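Local coordinates for quinone oxidoreductase (Thermus thermophilus, PDB 1IZ0), which binds NADPH and, as a member of the medium-chain, zinc-binding-dehydrogenase-like family, probably catalyses the NADPH-dependent reduction of quinones, at residues K2-K7 against G79-R84; P271-V276 against K297-L302; E62-V67 against E102-F107; L138-V143 against L167-E172; P125-L130 against L190-E195. All coordinates share one frame; numbering follows the deposited sequence.

Contact 1. Residues K2-K7 against G79-R84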
# COMPACT_ATOMS: atom_id res chain seq x y z
N LYS A 2 -16.34 21.57 -0.22
CA LYS A 2 -17.07 20.33 -0.14
C LYS A 2 -16.14 19.28 0.46
O LYS A 2 -14.92 19.34 0.27
CB LYS A 2 -17.55 19.90 -1.53
CG LYS A 2 -16.44 19.72 -2.56
CD LYS A 2 -16.97 19.34 -3.96
CE LYS A 2 -15.82 19.09 -4.94
NZ LYS A 2 -16.27 18.75 -6.33
N ALA A 3 -16.69 18.34 1.21
CA ALA A 3 -15.87 17.30 1.81
C ALA A 3 -16.73 16.17 2.34
O ALA A 3 -17.90 16.37 2.65
CB ALA A 3 -15.04 17.89 2.95
N TRP A 4 -16.14 14.98 2.43
CA TRP A 4 -16.84 13.83 2.96
C TRP A 4 -16.47 13.67 4.42
O TRP A 4 -15.29 13.68 4.78
CB TRP A 4 -16.48 12.56 2.18
CG TRP A 4 -17.10 12.50 0.81
CD1 TRP A 4 -16.49 12.80 -0.38
CD2 TRP A 4 -18.45 12.14 0.50
NE1 TRP A 4 -17.38 12.63 -1.42
CE2 TRP A 4 -18.59 12.22 -0.91
CE3 TRP A 4 -19.55 11.74 1.26
CZ2 TRP A 4 -19.79 11.93 -1.57
CZ3 TRP A 4 -20.75 11.44 0.61
CH2 TRP A 4 -20.85 11.54 -0.79
N VAL A 5 -17.48 13.54 5.26
CA VAL A 5 -17.25 13.39 6.69
C VAL A 5 -17.95 12.16 7.22
O VAL A 5 -19.08 11.85 6.84
CB VAL A 5 -17.76 14.63 7.46
CG1 VAL A 5 -17.45 14.47 8.95
CG2 VAL A 5 -17.09 15.88 6.91
N LEU A 6 -17.25 11.45 8.10
CA LEU A 6 -17.79 10.25 8.73
C LEU A 6 -18.11 10.67 10.17
O LEU A 6 -17.21 10.94 10.96
CB LEU A 6 -16.72 9.14 8.70
CG LEU A 6 -17.02 7.67 9.06
CD1 LEU A 6 -16.82 7.46 10.53
CD2 LEU A 6 -18.41 7.28 8.61
N LYS A 7 -19.40 10.75 10.49
CA LYS A 7 -19.81 11.16 11.83
C LYS A 7 -19.93 10.02 12.83
O LYS A 7 -19.93 10.25 14.04
CB LYS A 7 -21.13 11.94 11.74
CG LYS A 7 -20.97 13.28 11.03
CD LYS A 7 -22.28 14.03 10.89
CE LYS A 7 -22.04 15.38 10.21
NZ LYS A 7 -23.31 16.11 9.98
N GLY A 79 -8.50 13.96 6.28
CA GLY A 79 -8.77 15.13 5.46
C GLY A 79 -8.58 14.95 3.96
O GLY A 79 -8.69 15.91 3.20
N GLY A 80 -8.33 13.72 3.53
CA GLY A 80 -8.13 13.48 2.11
C GLY A 80 -9.30 13.79 1.20
O GLY A 80 -9.17 14.57 0.24
N LEU A 81 -10.46 13.19 1.49
CA LEU A 81 -11.66 13.39 0.69
C LEU A 81 -12.28 14.77 0.85
O LEU A 81 -13.42 14.91 1.31
CB LEU A 81 -12.70 12.31 1.02
CG LEU A 81 -12.33 10.91 0.53
CD1 LEU A 81 -13.39 9.92 0.98
CD2 LEU A 81 -12.22 10.92 -0.99
N ALA A 82 -11.53 15.78 0.45
CA ALA A 82 -11.99 17.16 0.53
C ALA A 82 -11.32 17.95 -0.59
O ALA A 82 -10.35 17.48 -1.19
CB ALA A 82 -11.64 17.76 1.89
N GLU A 83 -11.82 19.15 -0.86
CA GLU A 83 -11.26 19.99 -1.91
C GLU A 83 -9.88 20.53 -1.58
O GLU A 83 -9.06 20.73 -2.47
CB GLU A 83 -12.20 21.16 -2.21
CG GLU A 83 -13.38 20.77 -3.08
CD GLU A 83 -14.24 21.96 -3.43
OE1 GLU A 83 -14.92 22.49 -2.52
OE2 GLU A 83 -14.24 22.36 -4.61
N ARG A 84 -9.63 20.78 -0.30
CA ARG A 84 -8.34 21.30 0.14
C ARG A 84 -7.94 20.69 1.47
O ARG A 84 -8.80 20.38 2.30
CB ARG A 84 -8.40 22.83 0.26
CG ARG A 84 -8.56 23.54 -1.08
CD ARG A 84 -8.88 25.01 -0.92
NE ARG A 84 -9.12 25.66 -2.21
CZ ARG A 84 -8.17 25.90 -3.12
NH1 ARG A 84 -6.91 25.55 -2.88
NH2 ARG A 84 -8.48 26.49 -4.27

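Contact 2. Residues P271-V276 against K297-L302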
# COMPACT_ATOMS: atom_id res chain seq x y z
N PRO A 271 2.97 2.64 -10.70
CA PRO A 271 1.83 2.29 -9.85
C PRO A 271 0.64 1.88 -10.72
O PRO A 271 0.34 2.54 -11.72
CB PRO A 271 1.55 3.58 -9.09
CG PRO A 271 2.91 4.23 -9.02
CD PRO A 271 3.46 3.99 -10.39
N VAL A 272 -0.04 0.80 -10.34
CA VAL A 272 -1.18 0.32 -11.10
C VAL A 272 -2.49 0.93 -10.60
O VAL A 272 -2.93 0.65 -9.48
CB VAL A 272 -1.31 -1.22 -11.01
CG1 VAL A 272 -2.45 -1.70 -11.91
CG2 VAL A 272 -0.01 -1.87 -11.42
N VAL A 273 -3.10 1.78 -11.42
CA VAL A 273 -4.36 2.41 -11.06
C VAL A 273 -5.50 1.44 -11.39
O VAL A 273 -5.53 0.86 -12.48
CB VAL A 273 -4.60 3.71 -11.85
CG1 VAL A 273 -5.90 4.36 -11.40
CG2 VAL A 273 -3.42 4.67 -11.66
N GLY A 274 -6.43 1.27 -10.46
CA GLY A 274 -7.54 0.38 -10.71
C GLY A 274 -8.81 1.18 -10.96
O GLY A 274 -8.81 2.11 -11.77
N PRO A 275 -9.90 0.86 -10.26
CA PRO A 275 -11.16 1.59 -10.45
C PRO A 275 -10.97 3.05 -10.04
O PRO A 275 -10.42 3.33 -8.96
CB PRO A 275 -12.13 0.88 -9.50
CG PRO A 275 -11.50 -0.44 -9.22
CD PRO A 275 -10.03 -0.13 -9.17
N VAL A 276 -11.39 3.96 -10.90
CA VAL A 276 -11.29 5.38 -10.59
C VAL A 276 -12.71 5.91 -10.42
O VAL A 276 -13.54 5.83 -11.34
CB VAL A 276 -10.58 6.17 -11.70
CG1 VAL A 276 -10.66 7.66 -11.41
CG2 VAL A 276 -9.11 5.75 -11.79
N LYS A 297 -4.97 -0.04 -7.53
CA LYS A 297 -5.39 0.93 -6.53
C LYS A 297 -6.75 1.57 -6.80
O LYS A 297 -7.04 1.96 -7.93
CB LYS A 297 -4.36 2.06 -6.47
CG LYS A 297 -4.55 3.02 -5.32
CD LYS A 297 -3.88 2.47 -4.06
CE LYS A 297 -3.75 3.55 -3.00
NZ LYS A 297 -2.95 3.04 -1.86
N VAL A 298 -7.56 1.71 -5.75
CA VAL A 298 -8.86 2.36 -5.87
C VAL A 298 -8.56 3.84 -5.68
O VAL A 298 -7.99 4.24 -4.67
CB VAL A 298 -9.85 1.93 -4.77
CG1 VAL A 298 -11.13 2.76 -4.88
CG2 VAL A 298 -10.18 0.45 -4.90
N VAL A 299 -8.94 4.65 -6.66
CA VAL A 299 -8.66 6.08 -6.60
C VAL A 299 -9.90 6.95 -6.78
O VAL A 299 -10.75 6.66 -7.62
CB VAL A 299 -7.64 6.47 -7.69
CG1 VAL A 299 -7.45 7.99 -7.72
CG2 VAL A 299 -6.31 5.77 -7.43
N VAL A 300 -9.99 8.01 -5.99
CA VAL A 300 -11.09 8.96 -6.11
C VAL A 300 -10.50 10.19 -6.79
O VAL A 300 -9.50 10.74 -6.34
CB VAL A 300 -11.67 9.34 -4.73
CG1 VAL A 300 -12.77 10.38 -4.91
CG2 VAL A 300 -12.24 8.10 -4.03
N ARG A 301 -11.12 10.60 -7.89
CA ARG A 301 -10.65 11.74 -8.67
C ARG A 301 -11.58 12.93 -8.47
O ARG A 301 -12.80 12.78 -8.61
CB ARG A 301 -10.63 11.36 -10.15
CG ARG A 301 -9.36 11.67 -10.90
CD ARG A 301 -9.07 13.15 -10.97
NE ARG A 301 -8.05 13.42 -11.98
CZ ARG A 301 -7.54 14.62 -12.22
NH1 ARG A 301 -7.94 15.67 -11.51
NH2 ARG A 301 -6.63 14.78 -13.17
N LEU A 302 -11.02 14.10 -8.17
CA LEU A 302 -11.84 15.29 -7.99
C LEU A 302 -11.92 16.13 -9.27
O LEU A 302 -13.00 16.71 -9.53
CB LEU A 302 -11.31 16.15 -6.84
CG LEU A 302 -11.59 15.56 -5.46
CD1 LEU A 302 -10.68 14.36 -5.20
CD2 LEU A 302 -11.39 16.61 -4.40
OXT LEU A 302 -10.90 16.20 -9.99

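Contact 3. Residues E62-V67 against E102-F107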
# COMPACT_ATOMS: atom_id res chain seq x y z
N GLU A 62 -4.11 9.30 1.67
CA GLU A 62 -3.16 9.34 0.57
C GLU A 62 -3.66 10.34 -0.46
O GLU A 62 -4.55 10.05 -1.25
CB GLU A 62 -3.05 7.94 -0.04
CG GLU A 62 -1.84 7.73 -0.91
CD GLU A 62 -1.57 6.25 -1.14
OE1 GLU A 62 -2.47 5.43 -0.84
OE2 GLU A 62 -0.46 5.92 -1.62
N VAL A 63 -3.05 11.53 -0.44
CA VAL A 63 -3.47 12.61 -1.31
C VAL A 63 -2.46 13.07 -2.36
O VAL A 63 -1.25 12.92 -2.19
CB VAL A 63 -3.88 13.82 -0.43
CG1 VAL A 63 -3.93 15.09 -1.25
CG2 VAL A 63 -5.24 13.56 0.19
N VAL A 64 -3.00 13.61 -3.45
CA VAL A 64 -2.20 14.16 -4.54
C VAL A 64 -2.86 15.49 -4.89
O VAL A 64 -4.08 15.57 -5.05
CB VAL A 64 -2.22 13.24 -5.77
CG1 VAL A 64 -1.59 13.95 -6.96
CG2 VAL A 64 -1.45 11.97 -5.47
N GLY A 65 -2.06 16.55 -4.99
CA GLY A 65 -2.64 17.84 -5.29
C GLY A 65 -1.65 18.93 -5.66
O GLY A 65 -0.44 18.69 -5.75
N VAL A 66 -2.17 20.14 -5.84
CA VAL A 66 -1.34 21.26 -6.24
C VAL A 66 -1.10 22.32 -5.16
O VAL A 66 -2.00 22.67 -4.40
CB VAL A 66 -1.95 21.95 -7.47
CG1 VAL A 66 -1.12 23.17 -7.86
CG2 VAL A 66 -2.03 20.96 -8.63
N VAL A 67 0.13 22.82 -5.13
CA VAL A 67 0.51 23.87 -4.19
C VAL A 67 1.34 24.87 -5.00
O VAL A 67 2.46 24.57 -5.40
CB VAL A 67 1.38 23.32 -3.04
CG1 VAL A 67 1.77 24.46 -2.10
CG2 VAL A 67 0.62 22.25 -2.28
N GLU A 102 -3.72 10.27 -10.92
CA GLU A 102 -4.19 8.95 -10.50
C GLU A 102 -3.04 8.00 -10.18
O GLU A 102 -3.06 7.33 -9.15
CB GLU A 102 -5.07 8.30 -11.58
CG GLU A 102 -6.40 9.00 -11.82
CD GLU A 102 -6.28 10.21 -12.73
OE1 GLU A 102 -7.32 10.84 -13.02
OE2 GLU A 102 -5.14 10.52 -13.16
N GLU A 103 -2.04 7.94 -11.06
CA GLU A 103 -0.90 7.06 -10.83
C GLU A 103 -0.14 7.52 -9.58
O GLU A 103 0.35 6.69 -8.81
CB GLU A 103 0.03 7.05 -12.04
CG GLU A 103 0.94 5.83 -12.09
CD GLU A 103 1.82 5.78 -13.32
OE1 GLU A 103 1.29 5.97 -14.44
OE2 GLU A 103 3.04 5.54 -13.18
N ALA A 104 -0.04 8.83 -9.39
CA ALA A 104 0.65 9.38 -8.22
C ALA A 104 -0.08 8.99 -6.93
O ALA A 104 0.55 8.70 -5.92
CB ALA A 104 0.76 10.91 -8.33
N ALA A 105 -1.40 8.98 -6.97
CA ALA A 105 -2.20 8.64 -5.79
C ALA A 105 -2.06 7.17 -5.38
O ALA A 105 -2.34 6.81 -4.24
CB ALA A 105 -3.67 8.96 -6.05
N ALA A 106 -1.63 6.33 -6.31
CA ALA A 106 -1.47 4.91 -6.05
C ALA A 106 -0.05 4.54 -5.65
O ALA A 106 0.28 3.36 -5.52
CB ALA A 106 -1.87 4.12 -7.29
N PHE A 107 0.79 5.55 -5.44
CA PHE A 107 2.19 5.30 -5.10
C PHE A 107 2.66 5.28 -3.64
O PHE A 107 3.20 4.27 -3.18
CB PHE A 107 3.07 6.28 -5.89
CG PHE A 107 4.49 6.36 -5.40
CD1 PHE A 107 4.90 7.39 -4.56
CD2 PHE A 107 5.42 5.38 -5.76
CE1 PHE A 107 6.21 7.45 -4.09
CE2 PHE A 107 6.74 5.44 -5.30
CZ PHE A 107 7.13 6.47 -4.46
O HOH W 1 -0.26 3.48 -2.68

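Contact 4. Residues L138-V143 against L167-E172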
# COMPACT_ATOMS: atom_id res chain seq x y z
N LEU A 138 -1.04 -3.16 -3.19
CA LEU A 138 0.23 -3.50 -2.55
C LEU A 138 0.99 -4.54 -3.38
O LEU A 138 2.19 -4.40 -3.63
CB LEU A 138 -0.02 -4.05 -1.15
CG LEU A 138 1.12 -3.90 -0.12
CD1 LEU A 138 0.77 -4.71 1.12
CD2 LEU A 138 2.43 -4.38 -0.71
N GLY A 139 0.27 -5.57 -3.81
CA GLY A 139 0.87 -6.63 -4.60
C GLY A 139 1.62 -6.19 -5.84
O GLY A 139 2.80 -6.52 -6.01
N THR A 140 0.94 -5.46 -6.71
CA THR A 140 1.57 -4.98 -7.94
C THR A 140 2.78 -4.13 -7.61
O THR A 140 3.79 -4.18 -8.32
CB THR A 140 0.59 -4.17 -8.80
OG1 THR A 140 0.01 -3.13 -8.00
CG2 THR A 140 -0.50 -5.07 -9.36
N ALA A 141 2.67 -3.34 -6.55
CA ALA A 141 3.78 -2.49 -6.12
C ALA A 141 4.91 -3.38 -5.62
O ALA A 141 6.07 -3.15 -5.92
CB ALA A 141 3.32 -1.55 -5.00
N ALA A 142 4.56 -4.41 -4.85
CA ALA A 142 5.56 -5.32 -4.29
C ALA A 142 6.36 -6.03 -5.36
O ALA A 142 7.59 -6.14 -5.26
CB ALA A 142 4.89 -6.34 -3.38
N VAL A 143 5.68 -6.51 -6.39
CA VAL A 143 6.36 -7.22 -7.47
C VAL A 143 7.37 -6.31 -8.15
O VAL A 143 8.52 -6.70 -8.39
CB VAL A 143 5.36 -7.75 -8.53
CG1 VAL A 143 6.11 -8.38 -9.70
CG2 VAL A 143 4.43 -8.77 -7.89
N LEU A 167 2.56 -11.48 -13.45
CA LEU A 167 3.50 -12.14 -14.35
C LEU A 167 4.07 -11.07 -15.28
O LEU A 167 5.28 -11.01 -15.53
CB LEU A 167 2.75 -13.23 -15.14
CG LEU A 167 3.39 -14.57 -15.54
CD1 LEU A 167 3.51 -14.64 -17.06
CD2 LEU A 167 4.73 -14.76 -14.85
N ALA A 168 3.20 -10.19 -15.77
CA ALA A 168 3.63 -9.12 -16.66
C ALA A 168 4.56 -8.14 -15.95
O ALA A 168 5.50 -7.61 -16.56
CB ALA A 168 2.42 -8.39 -17.20
N LEU A 169 4.31 -7.91 -14.66
CA LEU A 169 5.13 -6.98 -13.90
C LEU A 169 6.55 -7.48 -13.62
O LEU A 169 7.39 -6.72 -13.14
CB LEU A 169 4.44 -6.61 -12.59
CG LEU A 169 3.22 -5.70 -12.80
CD1 LEU A 169 2.35 -5.71 -11.56
CD2 LEU A 169 3.70 -4.29 -13.14
N GLY A 170 6.80 -8.75 -13.92
CA GLY A 170 8.13 -9.30 -13.69
C GLY A 170 8.23 -10.56 -12.84
O GLY A 170 9.33 -11.09 -12.66
N ALA A 171 7.11 -11.05 -12.31
CA ALA A 171 7.17 -12.26 -11.48
C ALA A 171 7.71 -13.43 -12.29
O ALA A 171 7.38 -13.58 -13.47
CB ALA A 171 5.79 -12.59 -10.95
N GLU A 172 8.55 -14.26 -11.66
CA GLU A 172 9.15 -15.43 -12.30
C GLU A 172 8.05 -16.46 -12.57
O GLU A 172 8.06 -17.15 -13.59
CB GLU A 172 10.24 -16.01 -11.39
CG GLU A 172 10.95 -17.26 -11.91
CD GLU A 172 12.20 -17.62 -11.08
OE1 GLU A 172 12.46 -18.83 -10.88
OE2 GLU A 172 12.94 -16.70 -10.66

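Contact 5. Residues P125-L130 against L190-E195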
# COMPACT_ATOMS: atom_id res chain seq x y z
N PRO A 125 19.80 -9.36 -3.29
CA PRO A 125 19.67 -9.72 -4.71
C PRO A 125 19.66 -11.24 -4.90
O PRO A 125 20.43 -11.96 -4.26
CB PRO A 125 20.89 -9.07 -5.34
CG PRO A 125 21.08 -7.83 -4.51
CD PRO A 125 20.86 -8.35 -3.10
N GLY A 126 18.78 -11.73 -5.76
CA GLY A 126 18.70 -13.16 -6.00
C GLY A 126 17.81 -13.94 -5.03
O GLY A 126 17.52 -15.11 -5.27
N GLU A 127 17.38 -13.32 -3.94
CA GLU A 127 16.52 -14.02 -3.00
C GLU A 127 15.10 -14.24 -3.55
O GLU A 127 14.59 -13.45 -4.36
CB GLU A 127 16.48 -13.28 -1.65
CG GLU A 127 17.82 -13.35 -0.90
CD GLU A 127 17.71 -13.05 0.60
OE1 GLU A 127 17.30 -11.94 0.97
OE2 GLU A 127 18.06 -13.94 1.41
N LYS A 128 14.48 -15.32 -3.09
CA LYS A 128 13.14 -15.72 -3.51
C LYS A 128 12.05 -15.14 -2.60
O LYS A 128 12.06 -15.38 -1.39
CB LYS A 128 13.05 -17.25 -3.52
CG LYS A 128 14.05 -17.90 -4.48
CD LYS A 128 14.20 -19.40 -4.23
CE LYS A 128 15.17 -19.70 -3.09
NZ LYS A 128 15.18 -21.16 -2.73
N VAL A 129 11.11 -14.40 -3.19
CA VAL A 129 10.06 -13.77 -2.40
C VAL A 129 8.65 -14.07 -2.90
O VAL A 129 8.37 -13.99 -4.10
CB VAL A 129 10.26 -12.24 -2.34
CG1 VAL A 129 10.28 -11.65 -3.75
CG2 VAL A 129 9.16 -11.59 -1.51
N LEU A 130 7.77 -14.41 -1.97
CA LEU A 130 6.38 -14.69 -2.31
C LEU A 130 5.56 -13.42 -2.07
O LEU A 130 5.62 -12.83 -0.99
CB LEU A 130 5.86 -15.84 -1.45
CG LEU A 130 4.40 -16.30 -1.52
CD1 LEU A 130 3.55 -15.39 -0.68
CD2 LEU A 130 3.91 -16.34 -2.96
N LEU A 190 11.11 -20.58 -0.04
CA LEU A 190 11.27 -19.15 -0.18
C LEU A 190 12.14 -18.53 0.90
O LEU A 190 12.22 -19.04 2.03
CB LEU A 190 9.90 -18.48 -0.19
CG LEU A 190 8.94 -19.08 -1.23
CD1 LEU A 190 7.55 -18.55 -1.01
CD2 LEU A 190 9.44 -18.75 -2.63
N ASP A 191 12.79 -17.43 0.55
CA ASP A 191 13.64 -16.68 1.46
C ASP A 191 12.77 -15.67 2.21
O ASP A 191 12.98 -15.40 3.39
CB ASP A 191 14.73 -15.93 0.69
CG ASP A 191 15.73 -16.87 0.02
OD1 ASP A 191 16.34 -17.68 0.74
OD2 ASP A 191 15.90 -16.80 -1.22
N LEU A 192 11.78 -15.12 1.50
CA LEU A 192 10.88 -14.12 2.06
C LEU A 192 9.42 -14.32 1.66
O LEU A 192 9.11 -14.83 0.58
CB LEU A 192 11.28 -12.71 1.61
CG LEU A 192 12.61 -12.08 2.02
CD1 LEU A 192 13.71 -12.54 1.08
CD2 LEU A 192 12.49 -10.57 1.94
N VAL A 193 8.53 -13.89 2.54
CA VAL A 193 7.10 -13.96 2.28
C VAL A 193 6.49 -12.65 2.79
O VAL A 193 6.75 -12.24 3.92
CB VAL A 193 6.43 -15.13 3.03
CG1 VAL A 193 4.91 -15.03 2.88
CG2 VAL A 193 6.93 -16.47 2.48
N LEU A 194 5.74 -11.97 1.92
CA LEU A 194 5.07 -10.73 2.31
C LEU A 194 3.65 -11.17 2.57
O LEU A 194 2.87 -11.38 1.63
CB LEU A 194 5.12 -9.69 1.18
CG LEU A 194 6.51 -9.17 0.80
CD1 LEU A 194 6.39 -8.09 -0.28
CD2 LEU A 194 7.20 -8.58 2.03
N GLU A 195 3.32 -11.35 3.84
CA GLU A 195 2.01 -11.82 4.29
C GLU A 195 0.93 -10.76 4.44
O GLU A 195 1.03 -9.90 5.31
CB GLU A 195 2.16 -12.53 5.63
CG GLU A 195 2.17 -14.03 5.55
CD GLU A 195 0.83 -14.58 5.13
OE1 GLU A 195 -0.19 -14.18 5.73
OE2 GLU A 195 0.79 -15.41 4.20

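Contact 1. Residues K2-K7 against G79-R84
K2 and E83 meet at the edge of the GroES-like domain, where strand 2-6 runs antiparallel to the loop 79-84 and pairs with it through a single beta bridge, A3 with A82. The K2 chain leaves the strand with CG between the backbone N and the carbonyl carbon (chi1 58°) and runs extended beyond it, crossing the E83 side chain at about a right angle. K2 CB lies 3.8 Å from E83 OE1. K2 CG is nearer still, 3.2 Å from E83 OE1; K2 CD comes up to E83 CD and CG, and K2 CE sits 3.5 Å from E83 CG. K2 NZ ends 4.5 Å from E83 OE2, opposite in charge but beyond salt-bridge range. The carboxylate is gripped instead by the K2 backbone N, which donates to E83 OE1 (2.9 Å), while the return bond from E83 N to K2 O is weak. Further along, the methyl groups of A3 and A82 touch. L81, the centre of an inverse gamma turn, packs its CB against CB of W4, whose indole NE1 bonds to F279 O. W4 N donates to L81 O at 2.9 Å.

Contact 2. Residues P271-V276 against K297-L302
Strands 273-276 and 297-301 run parallel with their directions 44° apart, and the register slips by one residue between the bridges V273 with K297 and V276 with V299, a beta bulge. Three backbone bonds span the slip: K297 N donates to V272 O (2.9 Å), G274 N to K297 O, and V299 N to P275 O (3.0 Å). G274 sits in the bulge, where a CB would lie close to K297 O and collide with the ring of P275. That ring lays its CD 4.3 Å from V298 CG2. V273, V276 and V299 share one face of the sheet, with V273 CG1 4.2 Å from V299 CG2. V276 has CG1 anti to the backbone N (chi1 173°), which carries this methyl to CB of R301 at 3.9 Å; the two side chains lie side by side and point the same way. Beyond its CB the R301 chain bends at chi2 and leads away to E102, with which NE forms a salt bridge. K297 keeps only its root here, CB lying 3.6 Å from V272 O, and after a bend at chi2 its ammonium reaches N38 and E62. The two strands are the ends of a beta-alpha-beta unit whose crossover is helix 282-288, and the side chain of K297 packs on A137, a residue of the NADPH site.

Contact 3. Residues E62-V67 against E102-F107
V64 and A105 form the tight half of this buried contact, in which strand 62-67 lies against the last turn of helix 101-105. CG2 of V64, anti to the carbonyl carbon, pushes into the helix backbone and stands 3.3 Å from A105 N and 3.4 Å from A105 CA, closer than ordinary van der Waals packing. The same methyl touches CB of A104 and CB of A105, each at 3.8 Å, while CG1 makes a longer contact with A104 CB. Small alanines let the valine come this near the main chain.

The other half is polar and includes a water. E62 has CG anti to the backbone N (chi1 -164°) and stretches out alongside A105 and A106, bringing its CD 3.2 Å from A105 O. E62 OE2 lies 3.3 Å from A105 O, but both are acceptors and no bond joins them. Instead a water donates to E62 OE2 at 2.7 Å and, weakly, to A106 O, and V109 N adds a further bond to OE2. OE1 forms a salt bridge with K297 NZ. An alanine in place of E62 would probably leave the ammonium of K297 without its carboxylate and the bridging water and V109 N without an acceptor. With one carboxylate oxygen turned to a lysine and the other to an N-H and a water, these three partners probably offset the repulsion between the E62 carboxylate and the carbonyl oxygen of A105.

Contact 4. Residues L138-V143 against L167-E172
L169 reaches across to helix 137-148 and meets T140 and V143, one turn apart, in different ways. Its side chain crosses that of T140 obliquely and that of V143 at about a right angle. With CG anti to the carbonyl carbon (chi1 -72°), the leucine sends CD1 over the carbon side of the threonine, 3.6 Å from T140 CB and 3.7 Å from T140 CG2. The hydroxyl, between the backbone N and the carbonyl carbon (chi1 52°), is bonded to the carbonyl oxygens of G136 and A137 at the start of the helix. V143 points toward the loop and works through one methyl: CG1, anti to the backbone N, lies 3.8 Å from L169 CB, 3.9 Å from A171 N and 4.4 Å from A171 CB. G170 closes helix 164-168 in a Schellman motif, with a positive phi that calls for glycine, and the chain then turns to bring A171 to this methyl. The contact is apolar and joins helix 137-148 to the turn that follows helix 164-168 in the Rossmann-type nucleotide-binding domain. Strand 152-157 underlies it, V153 touching both V143 and A171; V272 packs on T140, and helix 108-120 lies against A141 of the same helix.

Contact 5. Residues P125-L130 against L190-E195
D191 and K128 open the hydrogen bonding between two neighbouring parallel strands. D191 CG is anti to the carbonyl carbon (chi1 -66°), which turns the carboxylate to K128 N. K128 N donates to D191 OD2 at 2.8 Å, almost straight at 175° and through the anti lone pair of that oxygen. In return K128 O accepts from two donors, D191 N and L192 N, both at 2.9 Å. The ladder then continues with L130 N to L192 O and L194 N to L130 O.

Among the charged groups, the K128 chain crosses D191 obliquely, placing CE 3.5 Å from D191 OD2, but its NZ goes on to the carbonyl oxygens of W187 and G189. E127 crosses D191 at about a right angle; E127 OE2 and D191 OD1, like in charge, stand 4.2 Å apart, a repulsion that the salt bridge from E127 to R213 would probably ease. An alanine in place of D191 would probably leave K128 N without its acceptor and E127 and K128 without the packing against the carboxylate.

Apolar contacts lie on both faces. V129 CG2 packs on L192 CB at 3.9 Å, while on the other face L130 CD1 meets V193 CG1 side by side at 3.8 Å.

Both strands are central in the six-stranded parallel Rossmann sheet, flanked by strands 152-157 and 212-216, with L118 of helix 108-120 packed on V129 and L192.

Contacts 1, 2 and 3 belong to the GroES-like half of the chain, and contacts 4 and 5 to the Rossmann-type half; the centres of contacts 1 and 5 are about 39 Å apart. Contacts 2 and 3, centres about 10 Å apart, are joined by two salt bridges, K297 NZ to E62 OE1 (2.6 Å) and R301 NE to E102 OE1 (2.9 Å). A82 packs on L302 and L81 on V300, tying contact 1 to contact 2. Between the halves, V272 CG2 touches T140 CB at 3.5 Å, and A142 then packs on L194 of contact 5. The NADPH site, without cofactor in this model, lies near this junction: A137 is about 4 Å from K297, 5 Å from T140 and 6 Å from A106, side chain to side chain.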